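Putative amidohydrolase (Unidentified, PDB 3MKV) probably works as a zinc-dependent prolidase of the amidohydrolase superfamily, hydrolysing dipeptides that end in proline. Local coordinates at residues A70-F73 / R77-T80; L64-V69 / R95-R100. All coordinates share one frame; numbering follows the deposited sequence.

Interaction 1. Residues A70-F73 / R77-T80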
loop_
_atom_site.group_PDB
_atom_site.type_symbol
_atom_site.label_atom_id
_atom_site.label_comp_id
_atom_site.label_asym_id
_atom_site.label_seq_id
_atom_site.Cartn_x
_atom_site.Cartn_y
_atom_site.Cartn_z
ATOM N N ALA A 70 -8.232 -27.071 -17.635
ATOM C CA ALA A 70 -9.687 -26.947 -17.570
ATOM C C ALA A 70 -10.248 -28.269 -17.091
ATOM O O ALA A 70 -10.857 -29.011 -17.861
ATOM C CB ALA A 70 -10.254 -26.590 -18.913
ATOM N N ILE A 71 -10.030 -28.553 -15.809
ATOM C CA ILE A 71 -10.346 -29.852 -15.224
ATOM C C ILE A 71 -11.824 -29.994 -14.877
ATOM O O ILE A 71 -12.277 -31.085 -14.515
ATOM C CB ILE A 71 -9.502 -30.139 -13.957
ATOM C CG1 ILE A 71 -9.779 -29.096 -12.868
ATOM C CG2 ILE A 71 -8.015 -30.178 -14.283
ATOM C CD1 ILE A 71 -9.190 -29.478 -11.507
ATOM N N GLU A 72 -12.570 -28.895 -14.974
ATOM C CA GLU A 72 -14.029 -28.966 -14.913
ATOM C C GLU A 72 -14.718 -27.870 -15.717
ATOM O O GLU A 72 -14.065 -26.948 -16.203
ATOM C CB GLU A 72 -14.561 -29.018 -13.471
ATOM C CG GLU A 72 -13.575 -28.657 -12.371
ATOM C CD GLU A 72 -14.244 -28.599 -10.999
ATOM O OE1 GLU A 72 -13.700 -29.174 -10.023
ATOM O OE2 GLU A 72 -15.331 -27.983 -10.903
ATOM N N PHE A 73 -16.039 -27.991 -15.860
ATOM C CA PHE A 73 -16.854 -27.024 -16.607
ATOM C C PHE A 73 -16.926 -25.621 -15.973
ATOM O O PHE A 73 -17.138 -24.633 -16.673
ATOM C CB PHE A 73 -18.277 -27.564 -16.814
ATOM C CG PHE A 73 -18.388 -28.610 -17.900
ATOM C CD1 PHE A 73 -18.351 -29.965 -17.592
ATOM C CD2 PHE A 73 -18.539 -28.238 -19.234
ATOM C CE1 PHE A 73 -18.455 -30.927 -18.592
ATOM C CE2 PHE A 73 -18.645 -29.198 -20.240
ATOM C CZ PHE A 73 -18.606 -30.540 -19.914
ATOM N N ARG A 77 -14.455 -21.460 -10.719
ATOM C CA ARG A 77 -14.219 -22.302 -9.558
ATOM C C ARG A 77 -12.857 -22.994 -9.622
ATOM O O ARG A 77 -12.206 -23.190 -8.595
ATOM C CB ARG A 77 -15.328 -23.336 -9.353
ATOM C CG ARG A 77 -15.014 -24.254 -8.177
ATOM C CD ARG A 77 -16.101 -25.280 -7.901
ATOM N NE ARG A 77 -15.746 -26.098 -6.740
ATOM C CZ ARG A 77 -15.215 -27.317 -6.810
ATOM N NH1 ARG A 77 -14.983 -27.889 -7.986
ATOM N NH2 ARG A 77 -14.924 -27.972 -5.696
ATOM N N VAL A 78 -12.422 -23.357 -10.826
ATOM C CA VAL A 78 -11.130 -24.035 -10.986
ATOM C C VAL A 78 -9.936 -23.179 -10.513
ATOM O O VAL A 78 -8.933 -23.718 -10.049
ATOM C CB VAL A 78 -10.920 -24.561 -12.430
ATOM C CG1 VAL A 78 -9.593 -25.276 -12.552
ATOM C CG2 VAL A 78 -12.066 -25.508 -12.839
ATOM N N ALA A 79 -10.052 -21.855 -10.597
ATOM C CA ALA A 79 -8.941 -20.985 -10.214
ATOM C C ALA A 79 -8.788 -20.855 -8.699
ATOM O O ALA A 79 -7.752 -20.408 -8.211
ATOM C CB ALA A 79 -9.076 -19.607 -10.857
ATOM N N THR A 80 -9.823 -21.242 -7.962
ATOM C CA THR A 80 -9.792 -21.188 -6.502
ATOM C C THR A 80 -9.343 -22.514 -5.889
ATOM O O THR A 80 -8.944 -22.566 -4.732
ATOM C CB THR A 80 -11.176 -20.832 -5.934
ATOM O OG1 THR A 80 -12.007 -21.994 -5.973
ATOM C CG2 THR A 80 -11.812 -19.715 -6.758
HETATM O O HOH W 1 -14.171 -30.249 -6.829
#
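E72 meets R77 through a salt bridge in which OE1 of E72 lies 2.7 Å from NH1 of R77. The other carboxylate oxygen, OE2 of E72, is 2.9 Å from the same NH1, so one nitrogen faces both oxygens. E72 approaches at the guanidinium edge, near its plane, but the carboxylate and guanidinium planes are turned 38° apart. R77 gets there with an extended chain from CG to NE, while E72 starts with CG almost eclipsing its backbone N (chi1 14°) and then runs straight. Water 1 spans the pair, accepting from NH2 of R77 at 2.7 Å and donating only weakly to OE1 of E72. OE1 is also engaged by R89 in a second salt bridge, so two arginines, R77 and R89, probably share in balancing its negative charge.

In this TIM-barrel fold, the contact joins the loop after strand 65-66 to the short helix 75-78. V78 reaches both loop residues with its two methyls: CG2 slides past E72, 3.5 Å from its CG, and CG1, anti to the backbone N (chi1 -179°), rests 3.8 Å from CG1 of I71. O of R77 accepts two hydrogen bonds from T80, from N at 3.1 Å and from OG1 at 2.9 Å. O of T80 is hydrogen-bonded to OG of S149 of a second subunit.

Interaction 2. Residues L64-V69 / R95-R100; sequences LHVHVV and RAMLRR. With ZN (zinc ion), chain I.
M97 reaches V66 and V68 with its terminal methyl, and of the three it has the most surface buried by the contact. Its chain is extended beyond CG (chi2 -180°, chi3 167°), which carries CE across a wide backbone gap: the closest CA atoms, those of V68 and M97, are still 9.6 Å apart. V66 and M97 meet tip to tip, with CE of M97 3.7 Å from CB of V66 and 3.8 Å from its CG1. V68, two residues further on, adds a longer contact, its CG2 4.1 Å from CE of M97. All three residues are buried, and the contact between them is purely apolar.

The other side of the same backbone belongs to the active site. H65 and H67, flanking V66 in the His-X-His motif of the superfamily, bind zinc through NE2 at 2.0 and 2.1 Å respectively; D326 and the carboxylated K193 complete that site.

In the fold, strand 65-66 follows strand 56-63 after a corner at L64, and V66 pairs by backbone with R106 and A108, at and just past the end of strand 102-107. Helix 83-99 lies in the beta-alpha-beta crossover from strand 56-63 to the parallel strand 102-107, its last turn contributing M97, while V68 also packs on A90 and M94 of the same helix.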
loop_
_atom_site.group_PDB
_atom_site.type_symbol
_atom_site.label_atom_id
_atom_site.label_comp_id
_atom_site.label_asym_id
_atom_site.label_seq_id
_atom_site.Cartn_x
_atom_site.Cartn_y
_atom_site.Cartn_z
ATOM N N LEU A 64 -4.759 -27.558 -31.866
ATOM C CA LEU A 64 -4.315 -26.171 -31.751
ATOM C C LEU A 64 -5.046 -25.391 -30.672
ATOM O O LEU A 64 -4.764 -24.212 -30.453
ATOM C CB LEU A 64 -4.466 -25.446 -33.090
ATOM C CG LEU A 64 -3.429 -25.704 -34.180
ATOM C CD1 LEU A 64 -3.724 -24.834 -35.414
ATOM C CD2 LEU A 64 -2.023 -25.435 -33.647
ATOM N N HIS A 65 -5.985 -26.035 -29.994
ATOM C CA HIS A 65 -6.760 -25.335 -28.973
ATOM C C HIS A 65 -7.241 -26.257 -27.860
ATOM O O HIS A 65 -8.345 -26.769 -27.895
ATOM C CB HIS A 65 -7.949 -24.587 -29.595
ATOM C CG HIS A 65 -8.517 -23.525 -28.710
ATOM N ND1 HIS A 65 -8.578 -22.199 -29.081
ATOM C CD2 HIS A 65 -9.030 -23.587 -27.459
ATOM C CE1 HIS A 65 -9.107 -21.491 -28.099
ATOM N NE2 HIS A 65 -9.389 -22.311 -27.102
ATOM N N VAL A 66 -6.403 -26.457 -26.859
ATOM C CA VAL A 66 -6.821 -27.205 -25.688
ATOM C C VAL A 66 -6.598 -26.359 -24.447
ATOM O O VAL A 66 -5.869 -25.368 -24.473
ATOM C CB VAL A 66 -6.048 -28.564 -25.545
ATOM C CG1 VAL A 66 -6.246 -29.425 -26.776
ATOM C CG2 VAL A 66 -4.569 -28.323 -25.321
ATOM N N HIS A 67 -7.251 -26.754 -23.364
ATOM C CA HIS A 67 -6.936 -26.242 -22.041
ATOM C C HIS A 67 -6.647 -27.418 -21.123
ATOM O O HIS A 67 -7.544 -28.131 -20.692
ATOM C CB HIS A 67 -8.081 -25.391 -21.506
ATOM C CG HIS A 67 -8.387 -24.206 -22.366
ATOM N ND1 HIS A 67 -7.609 -23.069 -22.367
ATOM C CD2 HIS A 67 -9.377 -23.984 -23.263
ATOM C CE1 HIS A 67 -8.110 -22.196 -23.221
ATOM N NE2 HIS A 67 -9.180 -22.729 -23.783
ATOM N N VAL A 68 -5.378 -27.636 -20.834
ATOM C CA VAL A 68 -5.017 -28.790 -20.040
ATOM C C VAL A 68 -5.518 -28.673 -18.603
ATOM O O VAL A 68 -5.850 -29.680 -17.978
ATOM C CB VAL A 68 -3.503 -29.077 -20.109
ATOM C CG1 VAL A 68 -3.055 -29.882 -18.902
ATOM C CG2 VAL A 68 -3.175 -29.808 -21.414
ATOM N N VAL A 69 -5.601 -27.454 -18.078
ATOM C CA VAL A 69 -6.017 -27.307 -16.685
ATOM C C VAL A 69 -7.487 -26.993 -16.535
ATOM O O VAL A 69 -7.939 -26.684 -15.439
ATOM C CB VAL A 69 -5.176 -26.269 -15.889
ATOM C CG1 VAL A 69 -3.696 -26.449 -16.198
ATOM C CG2 VAL A 69 -5.645 -24.844 -16.166
ATOM N N ARG A 95 -2.400 -37.298 -20.503
ATOM C CA ARG A 95 -2.092 -38.671 -20.877
ATOM C C ARG A 95 -3.101 -39.196 -21.906
ATOM O O ARG A 95 -2.753 -39.928 -22.839
ATOM C CB ARG A 95 -2.135 -39.545 -19.629
ATOM C CG ARG A 95 -1.051 -40.590 -19.564
ATOM C CD ARG A 95 -0.676 -40.896 -18.116
ATOM N NE ARG A 95 0.495 -41.764 -18.046
ATOM C CZ ARG A 95 0.478 -43.049 -18.381
ATOM N NH1 ARG A 95 -0.652 -43.605 -18.804
ATOM N NH2 ARG A 95 1.584 -43.774 -18.294
ATOM N N ALA A 96 -4.359 -38.811 -21.735
ATOM C CA ALA A 96 -5.407 -39.291 -22.617
ATOM C C ALA A 96 -5.328 -38.651 -23.999
ATOM O O ALA A 96 -5.760 -39.262 -24.984
ATOM C CB ALA A 96 -6.765 -39.072 -21.991
ATOM N N MET A 97 -4.772 -37.436 -24.075
ATOM C CA MET A 97 -4.651 -36.727 -25.355
ATOM C C MET A 97 -3.682 -37.497 -26.215
ATOM O O MET A 97 -3.948 -37.761 -27.391
ATOM C CB MET A 97 -4.154 -35.279 -25.185
ATOM C CG MET A 97 -5.113 -34.329 -24.447
ATOM S SD MET A 97 -4.465 -32.642 -24.283
ATOM C CE MET A 97 -5.911 -31.764 -23.781
ATOM N N LEU A 98 -2.556 -37.867 -25.606
ATOM C CA LEU A 98 -1.510 -38.622 -26.275
ATOM C C LEU A 98 -2.025 -39.978 -26.764
ATOM O O LEU A 98 -1.708 -40.406 -27.876
ATOM C CB LEU A 98 -0.325 -38.802 -25.329
ATOM C CG LEU A 98 0.970 -39.320 -25.949
ATOM C CD1 LEU A 98 1.374 -38.521 -27.199
ATOM C CD2 LEU A 98 2.090 -39.298 -24.894
ATOM N N ARG A 99 -2.832 -40.637 -25.934
ATOM C CA ARG A 99 -3.428 -41.930 -26.275
ATOM C C ARG A 99 -4.336 -41.839 -27.493
ATOM O O ARG A 99 -4.442 -42.793 -28.250
ATOM C CB ARG A 99 -4.207 -42.505 -25.083
ATOM C CG ARG A 99 -4.650 -43.960 -25.278
ATOM C CD ARG A 99 -3.455 -44.845 -25.619
ATOM N NE ARG A 99 -3.833 -46.140 -26.186
ATOM C CZ ARG A 99 -3.885 -46.403 -27.493
ATOM N NH1 ARG A 99 -3.585 -45.455 -28.377
ATOM N NH2 ARG A 99 -4.236 -47.612 -27.917
ATOM N N ARG A 100 -5.000 -40.694 -27.663
ATOM C CA ARG A 100 -5.845 -40.427 -28.833
ATOM C C ARG A 100 -5.014 -40.033 -30.065
ATOM O O ARG A 100 -5.561 -39.658 -31.107
ATOM C CB ARG A 100 -6.863 -39.320 -28.518
ATOM C CG ARG A 100 -7.846 -39.666 -27.401
ATOM C CD ARG A 100 -9.020 -38.674 -27.312
ATOM N NE ARG A 100 -8.698 -37.468 -26.552
ATOM C CZ ARG A 100 -8.835 -37.350 -25.232
ATOM N NH1 ARG A 100 -9.286 -38.368 -24.515
ATOM N NH2 ARG A 100 -8.517 -36.212 -24.627
HETATM ZN ZN ZN I . -10.394 -22.063 -25.333
#

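Interaction 1 is nested inside the loop that interaction 2 closes, and segments 64-69 and 70-73 adjoin. Interaction 2 is fully buried, the centre of the contact lying about 8 Å from the centre of the chain, and consists of a methionine methyl packed against two valines behind the metal ligands. Interaction 1, whose centre lies about 19 Å from the centre of the chain, is only partly buried and combines charge, water and apolar packing; it nevertheless buries more surface, 210 against 115 Å². Helix 83-99 is common ground: it supplies M97 to interaction 2, while its R89 and I93 touch the loop of interaction 1. The contacts also meet directly, CG1 of V78 lying 3.6 Å from O of V69.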